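Local coordinates for protein putative adhesin (Bacteroides thetaiotaomicron, PDB 4QDG) that probably serves as a lipid-attached outer-membrane anchor or adhesin subunit of a pilus of gut bacteria, and binds magnesium ions, at residues 149-154 / 221-226; 119-124 / 194-199; 173-178 / 233-238. All coordinates share one frame; numbering follows the deposited sequence.

Contact 1: 149-154 / 221-226; sequences NTNNIR and LSTSRL. With MG (magnesium ion), chain D.
Asn151 and Thr223 form a hydrogen-bonded antiparallel pair, and Ile153 with Leu221 forms the next one. Both bonds of the second pair, Ile153 N to Leu221 O and Leu221 N to Ile153 O, measure 2.8 Å. The side chain of Asn151 links this strand pair to a metal. Its CB lies 3.7 Å from Thr223 OG1. CG, anti to the carbonyl carbon (chi1 -67°), comes 3.7 Å from Leu226 CD1, so a methyl group backs the amide. From CG the two branches divide the work. OD1 binds magnesium at 2.3 Å and is also hydrogen-bonded by Trp279 NE1. ND2 donates to Ser224 O at 3.2 Å; that oxygen lies almost in the plane of the Asn151 amide, although the donor stands well above the plane of the Ser224 carbonyl. Ser224 O takes a second bond from Thr223 OG1, at 3.0 Å. ND2 also gives a bond to a water that accepts from Leu226 N. Held in this way, the amide is fixed in rotation and its oxygen faces the ion. Asparagine suits the place because it offers a ligand oxygen and a donor together. A water bound to the metal at 2.2 Å lies within hydrogen-bonding distance of Thr150 O, while Leu273 O and Glu276 O are further ligands. Beside Asn151, Ile153 CD1 lies 4.1 Å from Thr223 CG2, and both side chains touch Ile174. This is a magnesium site at the end of a strand pair, where it gives way to loops, in the beta-sandwich expected of a fimbrillin-family, transthyretin-like domain.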
loop_
_atom_site.group_PDB
_atom_site.type_symbol
_atom_site.label_atom_id
_atom_site.label_comp_id
_atom_site.label_asym_id
_atom_site.label_seq_id
_atom_site.Cartn_x
_atom_site.Cartn_y
_atom_site.Cartn_z
ATOM N N ASN A 149 1.736 3.038 -0.608
ATOM C CA ASN A 149 0.940 2.971 0.632
ATOM C C ASN A 149 -0.061 1.823 0.652
ATOM O O ASN A 149 -0.585 1.518 1.721
ATOM C CB ASN A 149 0.142 4.280 0.847
ATOM C CG ASN A 149 0.989 5.474 1.206
ATOM O OD1 ASN A 149 2.054 5.355 1.791
ATOM N ND2 ASN A 149 0.481 6.661 0.949
ATOM N N THR A 150 -0.380 1.230 -0.521
ATOM C CA THR A 150 -1.389 0.175 -0.573
ATOM C C THR A 150 -0.720 -1.212 -0.558
ATOM O O THR A 150 0.470 -1.351 -0.900
ATOM C CB THR A 150 -2.315 0.381 -1.793
ATOM O OG1 THR A 150 -1.510 0.563 -2.960
ATOM C CG2 THR A 150 -3.280 1.565 -1.621
ATOM N N ASN A 151 -1.501 -2.228 -0.165
ATOM C CA ASN A 151 -1.075 -3.608 -0.027
ATOM C C ASN A 151 -2.116 -4.571 -0.531
ATOM O O ASN A 151 -3.310 -4.291 -0.482
ATOM C CB ASN A 151 -0.802 -3.919 1.460
ATOM C CG ASN A 151 0.374 -3.187 2.019
ATOM O OD1 ASN A 151 1.537 -3.563 1.816
ATOM N ND2 ASN A 151 0.098 -2.084 2.662
ATOM N N ASN A 152 -1.659 -5.714 -0.984
ATOM C CA ASN A 152 -2.515 -6.818 -1.399
ATOM C C ASN A 152 -2.109 -8.013 -0.568
ATOM O O ASN A 152 -0.925 -8.322 -0.492
ATOM C CB ASN A 152 -2.438 -7.122 -2.918
ATOM C CG ASN A 152 -3.517 -8.105 -3.339
ATOM O OD1 ASN A 152 -4.683 -7.750 -3.424
ATOM N ND2 ASN A 152 -3.177 -9.390 -3.467
ATOM N N ILE A 153 -3.076 -8.613 0.129
ATOM C CA ILE A 153 -2.847 -9.775 0.987
ATOM C C ILE A 153 -3.715 -10.930 0.459
ATOM O O ILE A 153 -4.928 -10.799 0.394
ATOM C CB ILE A 153 -3.124 -9.444 2.492
ATOM C CG1 ILE A 153 -2.172 -8.351 2.980
ATOM C CG2 ILE A 153 -2.961 -10.695 3.383
ATOM C CD1 ILE A 153 -2.766 -7.223 3.711
ATOM N N ARG A 154 -3.058 -12.011 0.035
ATOM C CA ARG A 154 -3.715 -13.220 -0.434
ATOM C C ARG A 154 -3.657 -14.239 0.709
ATOM O O ARG A 154 -2.585 -14.660 1.113
ATOM C CB ARG A 154 -3.091 -13.756 -1.743
ATOM C CG ARG A 154 -3.707 -15.074 -2.284
ATOM C CD ARG A 154 -2.997 -15.477 -3.572
ATOM N NE ARG A 154 -3.423 -16.759 -4.147
ATOM C CZ ARG A 154 -4.349 -16.913 -5.096
ATOM N NH1 ARG A 154 -5.035 -15.865 -5.545
ATOM N NH2 ARG A 154 -4.610 -18.119 -5.590
ATOM N N LEU A 221 -7.315 -9.578 -0.324
ATOM C CA LEU A 221 -7.769 -8.370 0.363
ATOM C C LEU A 221 -6.800 -7.230 0.046
ATOM O O LEU A 221 -5.591 -7.430 0.026
ATOM C CB LEU A 221 -7.861 -8.613 1.886
ATOM C CG LEU A 221 -8.858 -9.637 2.365
ATOM C CD1 LEU A 221 -8.133 -10.869 2.869
ATOM C CD2 LEU A 221 -9.730 -9.036 3.440
ATOM N N SER A 222 -7.332 -6.058 -0.238
ATOM C CA SER A 222 -6.590 -4.874 -0.650
ATOM C C SER A 222 -6.741 -3.809 0.452
ATOM O O SER A 222 -7.853 -3.466 0.819
ATOM C CB SER A 222 -7.131 -4.395 -2.004
ATOM O OG SER A 222 -6.529 -3.192 -2.426
ATOM N N THR A 223 -5.628 -3.364 1.043
ATOM C CA THR A 223 -5.702 -2.452 2.193
ATOM C C THR A 223 -4.829 -1.221 2.012
ATOM O O THR A 223 -3.999 -1.147 1.100
ATOM C CB THR A 223 -5.251 -3.185 3.502
ATOM O OG1 THR A 223 -3.826 -3.321 3.521
ATOM C CG2 THR A 223 -5.923 -4.579 3.716
ATOM N N SER A 224 -4.970 -0.288 2.945
ATOM C CA SER A 224 -4.146 0.908 2.995
ATOM C C SER A 224 -2.816 0.532 3.738
ATOM O O SER A 224 -2.481 -0.655 3.845
ATOM C CB SER A 224 -4.924 2.044 3.662
ATOM O OG SER A 224 -4.198 3.253 3.738
ATOM N N ARG A 225 -2.067 1.525 4.227
ATOM C CA ARG A 225 -0.737 1.326 4.812
ATOM C C ARG A 225 -0.708 0.444 6.083
ATOM O O ARG A 225 -1.499 0.611 7.025
ATOM C CB ARG A 225 -0.066 2.678 5.087
ATOM C CG ARG A 225 1.427 2.592 5.247
ATOM C CD ARG A 225 2.056 3.917 5.564
ATOM N NE ARG A 225 3.508 3.792 5.753
ATOM C CZ ARG A 225 4.291 4.781 6.174
ATOM N NH1 ARG A 225 3.771 5.962 6.487
ATOM N NH2 ARG A 225 5.595 4.587 6.315
ATOM N N LEU A 226 0.240 -0.495 6.078
ATOM C CA LEU A 226 0.543 -1.386 7.198
ATOM C C LEU A 226 1.658 -0.740 8.029
ATOM O O LEU A 226 2.754 -0.500 7.512
ATOM C CB LEU A 226 0.969 -2.758 6.693
ATOM C CG LEU A 226 -0.100 -3.571 5.948
ATOM C CD1 LEU A 226 0.529 -4.860 5.346
ATOM C CD2 LEU A 226 -1.307 -3.861 6.882
HETATM MG MG MG D . 3.589 -2.479 1.955
HETATM O O HOH W 1 3.100 -0.980 0.482
HETATM O O HOH W 2 2.317 -0.724 3.858
#

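Contact 2: 119-124 / 194-199; sequences RRKNLH and TYTPWA. With MG (magnesium ion), chain C.
Asn122 lies flat over one face of the Trp198 indole, its amide plane only 10° from the ring plane. The two side chains run side by side in the same direction. CB makes a CH-pi contact, 3.8 Å from the centroid of the five-membered ring, and ND2 sits 3.4 Å above the plane, over the six-membered ring. CG, anti to the backbone N (chi1 -173°), lies over the CD2-CE2 bond, and a chi2 near zero (9°) lays the amide parallel to the indole. Asparagine suits the place because its amide is itself flat. Next to it, Lys121 CB rests 3.7 Å from Trp198 CB. The lysine chain then extends to put NZ 3.1 Å from Thr196 OG1, to which it donates, and a water that accepts from NZ donates to Pro197 O at 2.7 Å. A long chain with a charged end fits a boundary where its methylenes can pack and its ammonium can still meet water.

The contact thus lays the loop between helix 113-116 and strand 127-137 against the link from strand 193-195 to strand 199-207. Leu123 CD1 adds a loose apolar touch to Tyr195 CE1, 4.4 Å away. Farther out, the opposite face of the indole is met by Ala199 CB, and Trp198 NE1 is hydrogen-bonded to Asn152 OD1, a bond that, with the packing on both faces, would restrict the rotation of the ring. Leu123 N is held by Ser222 OG. One residue on, His124 NE2 binds a magnesium ion at 2.2 Å, with Asp36, Cys37 and Cys86 as further ligands.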
loop_
_atom_site.group_PDB
_atom_site.type_symbol
_atom_site.label_atom_id
_atom_site.label_comp_id
_atom_site.label_asym_id
_atom_site.label_seq_id
_atom_site.Cartn_x
_atom_site.Cartn_y
_atom_site.Cartn_z
ATOM N N ARG A 119 -16.770 -3.711 -7.016
ATOM C CA ARG A 119 -16.062 -3.250 -8.200
ATOM C C ARG A 119 -14.971 -2.231 -7.833
ATOM O O ARG A 119 -14.113 -1.949 -8.668
ATOM C CB ARG A 119 -17.079 -2.671 -9.206
ATOM C CG ARG A 119 -17.968 -3.785 -9.773
ATOM C CD ARG A 119 -19.327 -3.370 -10.273
ATOM N NE ARG A 119 -20.210 -2.732 -9.284
ATOM C CZ ARG A 119 -20.989 -3.361 -8.408
ATOM N NH1 ARG A 119 -20.923 -4.683 -8.274
ATOM N NH2 ARG A 119 -21.798 -2.666 -7.614
ATOM N N ARG A 120 -14.960 -1.721 -6.574
ATOM C CA ARG A 120 -13.963 -0.741 -6.106
ATOM C C ARG A 120 -13.098 -1.271 -4.925
ATOM O O ARG A 120 -12.191 -0.562 -4.495
ATOM C CB ARG A 120 -14.654 0.575 -5.684
ATOM C CG ARG A 120 -15.461 1.243 -6.806
ATOM C CD ARG A 120 -15.736 2.696 -6.507
ATOM N NE ARG A 120 -14.486 3.449 -6.464
ATOM C CZ ARG A 120 -14.341 4.647 -5.917
ATOM N NH1 ARG A 120 -15.376 5.261 -5.357
ATOM N NH2 ARG A 120 -13.155 5.242 -5.922
ATOM N N LYS A 121 -13.351 -2.504 -4.430
ATOM C CA LYS A 121 -12.614 -3.058 -3.284
ATOM C C LYS A 121 -11.118 -3.214 -3.558
ATOM O O LYS A 121 -10.312 -2.969 -2.652
ATOM C CB LYS A 121 -13.209 -4.380 -2.785
ATOM C CG LYS A 121 -14.537 -4.214 -2.052
ATOM C CD LYS A 121 -14.949 -5.513 -1.389
ATOM C CE LYS A 121 -16.369 -5.492 -0.939
ATOM N NZ LYS A 121 -16.876 -6.875 -0.728
ATOM N N ASN A 122 -10.742 -3.584 -4.794
ATOM C CA ASN A 122 -9.332 -3.718 -5.160
ATOM C C ASN A 122 -8.795 -2.291 -5.368
ATOM O O ASN A 122 -9.108 -1.651 -6.378
ATOM C CB ASN A 122 -9.168 -4.611 -6.405
ATOM C CG ASN A 122 -7.743 -4.925 -6.743
ATOM O OD1 ASN A 122 -6.818 -4.628 -5.991
ATOM N ND2 ASN A 122 -7.538 -5.589 -7.857
ATOM N N LEU A 123 -8.063 -1.773 -4.369
ATOM C CA LEU A 123 -7.628 -0.382 -4.319
ATOM C C LEU A 123 -6.567 -0.057 -5.343
ATOM O O LEU A 123 -5.634 -0.837 -5.574
ATOM C CB LEU A 123 -7.127 0.032 -2.905
ATOM C CG LEU A 123 -8.003 -0.334 -1.685
ATOM C CD1 LEU A 123 -7.316 0.061 -0.387
ATOM C CD2 LEU A 123 -9.407 0.285 -1.764
ATOM N N HIS A 124 -6.720 1.131 -5.944
ATOM C CA HIS A 124 -5.769 1.709 -6.898
ATOM C C HIS A 124 -4.543 2.153 -6.084
ATOM O O HIS A 124 -4.699 2.774 -5.033
ATOM C CB HIS A 124 -6.446 2.884 -7.641
ATOM C CG HIS A 124 -5.637 3.526 -8.742
ATOM N ND1 HIS A 124 -5.299 2.832 -9.903
ATOM C CD2 HIS A 124 -5.227 4.814 -8.877
ATOM C CE1 HIS A 124 -4.638 3.699 -10.659
ATOM N NE2 HIS A 124 -4.576 4.902 -10.086
ATOM N N THR A 194 -13.348 -2.231 8.273
ATOM C CA THR A 194 -13.298 -3.646 7.955
ATOM C C THR A 194 -13.072 -3.790 6.439
ATOM O O THR A 194 -13.853 -3.276 5.641
ATOM C CB THR A 194 -14.579 -4.353 8.440
ATOM O OG1 THR A 194 -14.672 -4.204 9.849
ATOM C CG2 THR A 194 -14.601 -5.837 8.087
ATOM N N TYR A 195 -11.996 -4.474 6.058
ATOM C CA TYR A 195 -11.724 -4.818 4.673
ATOM C C TYR A 195 -12.262 -6.227 4.440
ATOM O O TYR A 195 -12.059 -7.107 5.289
ATOM C CB TYR A 195 -10.208 -4.783 4.353
ATOM C CG TYR A 195 -9.526 -3.433 4.479
ATOM C CD1 TYR A 195 -9.536 -2.522 3.423
ATOM C CD2 TYR A 195 -8.784 -3.114 5.610
ATOM C CE1 TYR A 195 -8.888 -1.294 3.526
ATOM C CE2 TYR A 195 -8.086 -1.917 5.702
ATOM C CZ TYR A 195 -8.136 -1.008 4.661
ATOM O OH TYR A 195 -7.419 0.154 4.789
ATOM N N THR A 196 -12.909 -6.449 3.284
ATOM C CA THR A 196 -13.391 -7.773 2.888
ATOM C C THR A 196 -12.746 -8.110 1.524
ATOM O O THR A 196 -12.215 -7.209 0.870
ATOM C CB THR A 196 -14.922 -7.872 2.916
ATOM O OG1 THR A 196 -15.481 -6.933 2.006
ATOM C CG2 THR A 196 -15.512 -7.698 4.349
ATOM N N PRO A 197 -12.720 -9.383 1.089
ATOM C CA PRO A 197 -12.024 -9.704 -0.176
ATOM C C PRO A 197 -12.648 -9.125 -1.448
ATOM O O PRO A 197 -13.874 -9.057 -1.596
ATOM C CB PRO A 197 -12.087 -11.226 -0.221
ATOM C CG PRO A 197 -12.268 -11.645 1.224
ATOM C CD PRO A 197 -13.202 -10.616 1.751
ATOM N N TRP A 198 -11.777 -8.702 -2.362
ATOM C CA TRP A 198 -12.117 -8.203 -3.690
ATOM C C TRP A 198 -12.184 -9.414 -4.656
ATOM O O TRP A 198 -12.788 -9.331 -5.715
ATOM C CB TRP A 198 -11.126 -7.111 -4.179
ATOM C CG TRP A 198 -9.698 -7.545 -4.350
ATOM C CD1 TRP A 198 -8.693 -7.406 -3.442
ATOM C CD2 TRP A 198 -9.101 -8.133 -5.519
ATOM N NE1 TRP A 198 -7.506 -7.819 -3.986
ATOM C CE2 TRP A 198 -7.730 -8.313 -5.241
ATOM C CE3 TRP A 198 -9.580 -8.468 -6.800
ATOM C CZ2 TRP A 198 -6.842 -8.887 -6.166
ATOM C CZ3 TRP A 198 -8.697 -9.026 -7.718
ATOM C CH2 TRP A 198 -7.349 -9.254 -7.388
ATOM N N ALA A 199 -11.562 -10.531 -4.271
ATOM C CA ALA A 199 -11.539 -11.815 -4.974
ATOM C C ALA A 199 -11.478 -12.935 -3.952
ATOM O O ALA A 199 -10.840 -12.788 -2.914
ATOM C CB ALA A 199 -10.359 -11.890 -5.924
HETATM MG MG MG C . -4.108 6.518 -11.482
HETATM O O HOH W 3 -16.065 -9.772 -0.264
HETATM O O HOH W 4 -16.813 -8.209 -3.204
#

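Contact 3: 173-178 / 233-238; sequences EITDDN and SPKLTV
Strands 170-176 and 235-240, the inner two of a four-stranded antiparallel sheet, meet through Glu173 with Thr237 and Thr175 with Lys235, both hydrogen-bonded pairs. Each pair closes a two-bond ring; the Thr237 N to Glu173 O bond is 2.8 Å long and nearly straight at 172°. Between them, Ile174 and Leu236 form a non-hydrogen-bonded pair whose side chains share one face. Chi1 167° sets Leu236 CG anti to the backbone N, and chi2 73° turns CD1 to 3.8 Å from Ile174 CG1 and 3.5 Å from Glu173 O. Large aliphatic residues belong on this face, because it turns toward strand 140-159, where Ile174 meets Ile153 and Leu236 meets Val155: two sheets packed face to face, as in a beta-sandwich. The other face is more polar. Thr175 OG1 lies 3.4 Å from Lys235 CB, and a water joins it to Thr237 OG1, 2.7 Å from each hydroxyl; Thr237 OG1 is also bonded to Asn249. The threonines combine beta-branching, well suited to a strand, with a hydroxyl that can hold this water. Where the pairing ends, the Asp176 carboxylate runs alongside the Pro234 ring, with Asp176 OD2 3.3 Å from Pro234 CG. Asp176 OD1 accepts from Asp177 N at 2.7 Å and forms a salt bridge with Arg229, two partners that would limit its movement.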
loop_
_atom_site.group_PDB
_atom_site.type_symbol
_atom_site.label_atom_id
_atom_site.label_comp_id
_atom_site.label_asym_id
_atom_site.label_seq_id
_atom_site.Cartn_x
_atom_site.Cartn_y
_atom_site.Cartn_z
ATOM N N GLU A 173 -11.649 -11.275 6.785
ATOM C CA GLU A 173 -11.658 -9.852 7.133
ATOM C C GLU A 173 -10.316 -9.385 7.606
ATOM O O GLU A 173 -9.555 -10.153 8.206
ATOM C CB GLU A 173 -12.658 -9.569 8.262
ATOM C CG GLU A 173 -14.111 -9.592 7.862
ATOM C CD GLU A 173 -15.088 -9.858 8.996
ATOM O OE1 GLU A 173 -14.656 -10.091 10.150
ATOM O OE2 GLU A 173 -16.305 -9.841 8.713
ATOM N N ILE A 174 -10.060 -8.091 7.387
ATOM C CA ILE A 174 -8.930 -7.376 7.941
ATOM C C ILE A 174 -9.522 -6.156 8.603
ATOM O O ILE A 174 -10.202 -5.382 7.943
ATOM C CB ILE A 174 -7.752 -7.052 6.986
ATOM C CG1 ILE A 174 -7.031 -8.341 6.575
ATOM C CG2 ILE A 174 -6.763 -6.083 7.660
ATOM C CD1 ILE A 174 -6.010 -8.206 5.400
ATOM N N THR A 175 -9.372 -6.051 9.930
ATOM C CA THR A 175 -9.777 -4.855 10.646
ATOM C C THR A 175 -8.506 -4.037 10.896
ATOM O O THR A 175 -7.454 -4.577 11.275
ATOM C CB THR A 175 -10.552 -5.152 11.927
ATOM O OG1 THR A 175 -9.824 -6.097 12.723
ATOM C CG2 THR A 175 -11.996 -5.584 11.661
ATOM N N ASP A 176 -8.608 -2.729 10.666
ATOM C CA ASP A 176 -7.493 -1.799 10.849
ATOM C C ASP A 176 -8.031 -0.409 10.975
ATOM O O ASP A 176 -9.202 -0.185 10.711
ATOM C CB ASP A 176 -6.503 -1.888 9.651
ATOM C CG ASP A 176 -5.076 -1.462 9.945
ATOM O OD1 ASP A 176 -4.850 -0.765 10.984
ATOM O OD2 ASP A 176 -4.170 -1.885 9.196
ATOM N N ASP A 177 -7.177 0.530 11.378
ATOM C CA ASP A 177 -7.503 1.945 11.457
ATOM C C ASP A 177 -6.392 2.646 10.673
ATOM O O ASP A 177 -5.452 3.182 11.253
ATOM C CB ASP A 177 -7.644 2.409 12.933
ATOM C CG ASP A 177 -8.158 3.831 13.106
ATOM O OD1 ASP A 177 -8.016 4.644 12.151
ATOM O OD2 ASP A 177 -8.679 4.145 14.207
ATOM N N ASN A 178 -6.465 2.572 9.338
ATOM C CA ASN A 178 -5.378 3.076 8.495
ATOM C C ASN A 178 -5.838 3.788 7.211
ATOM O O ASN A 178 -5.092 3.777 6.247
ATOM C CB ASN A 178 -4.469 1.869 8.107
ATOM C CG ASN A 178 -5.141 0.798 7.282
ATOM O OD1 ASN A 178 -6.360 0.696 7.254
ATOM N ND2 ASN A 178 -4.349 -0.043 6.582
ATOM N N SER A 233 -3.548 -2.342 16.445
ATOM C CA SER A 233 -3.000 -3.662 16.157
ATOM C C SER A 233 -3.916 -4.312 15.089
ATOM O O SER A 233 -4.942 -4.899 15.429
ATOM C CB SER A 233 -2.907 -4.489 17.442
ATOM O OG SER A 233 -2.258 -5.724 17.203
ATOM N N PRO A 234 -3.597 -4.140 13.783
ATOM C CA PRO A 234 -4.462 -4.718 12.726
ATOM C C PRO A 234 -4.642 -6.237 12.874
ATOM O O PRO A 234 -3.685 -6.968 13.231
ATOM C CB PRO A 234 -3.728 -4.378 11.423
ATOM C CG PRO A 234 -2.775 -3.298 11.786
ATOM C CD PRO A 234 -2.426 -3.445 13.210
ATOM N N LYS A 235 -5.877 -6.688 12.596
ATOM C CA LYS A 235 -6.232 -8.088 12.731
ATOM C C LYS A 235 -6.665 -8.741 11.416
ATOM O O LYS A 235 -7.368 -8.125 10.609
ATOM C CB LYS A 235 -7.361 -8.241 13.765
ATOM C CG LYS A 235 -6.969 -7.884 15.200
ATOM C CD LYS A 235 -6.243 -9.021 15.925
ATOM C CE LYS A 235 -5.862 -8.647 17.337
ATOM N NZ LYS A 235 -4.699 -7.721 17.374
ATOM N N LEU A 236 -6.256 -10.018 11.220
ATOM C CA LEU A 236 -6.705 -10.855 10.114
ATOM C C LEU A 236 -7.650 -11.854 10.755
ATOM O O LEU A 236 -7.285 -12.495 11.750
ATOM C CB LEU A 236 -5.616 -11.540 9.288
ATOM C CG LEU A 236 -6.116 -12.649 8.340
ATOM C CD1 LEU A 236 -6.872 -12.063 7.131
ATOM C CD2 LEU A 236 -4.979 -13.528 7.874
ATOM N N THR A 237 -8.889 -11.938 10.248
ATOM C CA THR A 237 -9.891 -12.852 10.828
ATOM C C THR A 237 -10.468 -13.758 9.753
ATOM O O THR A 237 -10.817 -13.280 8.668
ATOM C CB THR A 237 -11.007 -12.049 11.562
ATOM O OG1 THR A 237 -10.404 -11.228 12.561
ATOM C CG2 THR A 237 -12.029 -12.942 12.235
ATOM N N VAL A 238 -10.561 -15.070 10.064
ATOM C CA VAL A 238 -11.140 -16.065 9.171
ATOM C C VAL A 238 -12.236 -16.782 9.981
ATOM O O VAL A 238 -11.961 -17.372 11.026
ATOM C CB VAL A 238 -10.124 -17.028 8.498
ATOM C CG1 VAL A 238 -10.850 -17.969 7.532
ATOM C CG2 VAL A 238 -9.047 -16.248 7.746
HETATM O O HOH W 5 -10.858 -8.593 12.619
#

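How the contacts relate
Along the chain the segments alternate: 119-124, 149-154, 173-178, 194-199, 221-226 and 233-238. The three contacts therefore interlock. Centres of contacts 1 and 2 lie about 9 Å apart, those of 1 and 3 about 11 Å, and those of 2 and 3 about 14 Å. Contact 1 joins strands 140-159 and 213-223. Contact 3 belongs to the packed four-stranded sheet, in which 193-195, an outermost strand, supplies part of contact 2. Asn178 ties contact 3 to both others, through Ser224 and Arg225 and through the Tyr195 hydroxyl. Contacts 1 and 2 each hold one ligand of a different magnesium site and touch through Ser222 OG to Leu123 N and Asn152 OD1 to Trp198 NE1.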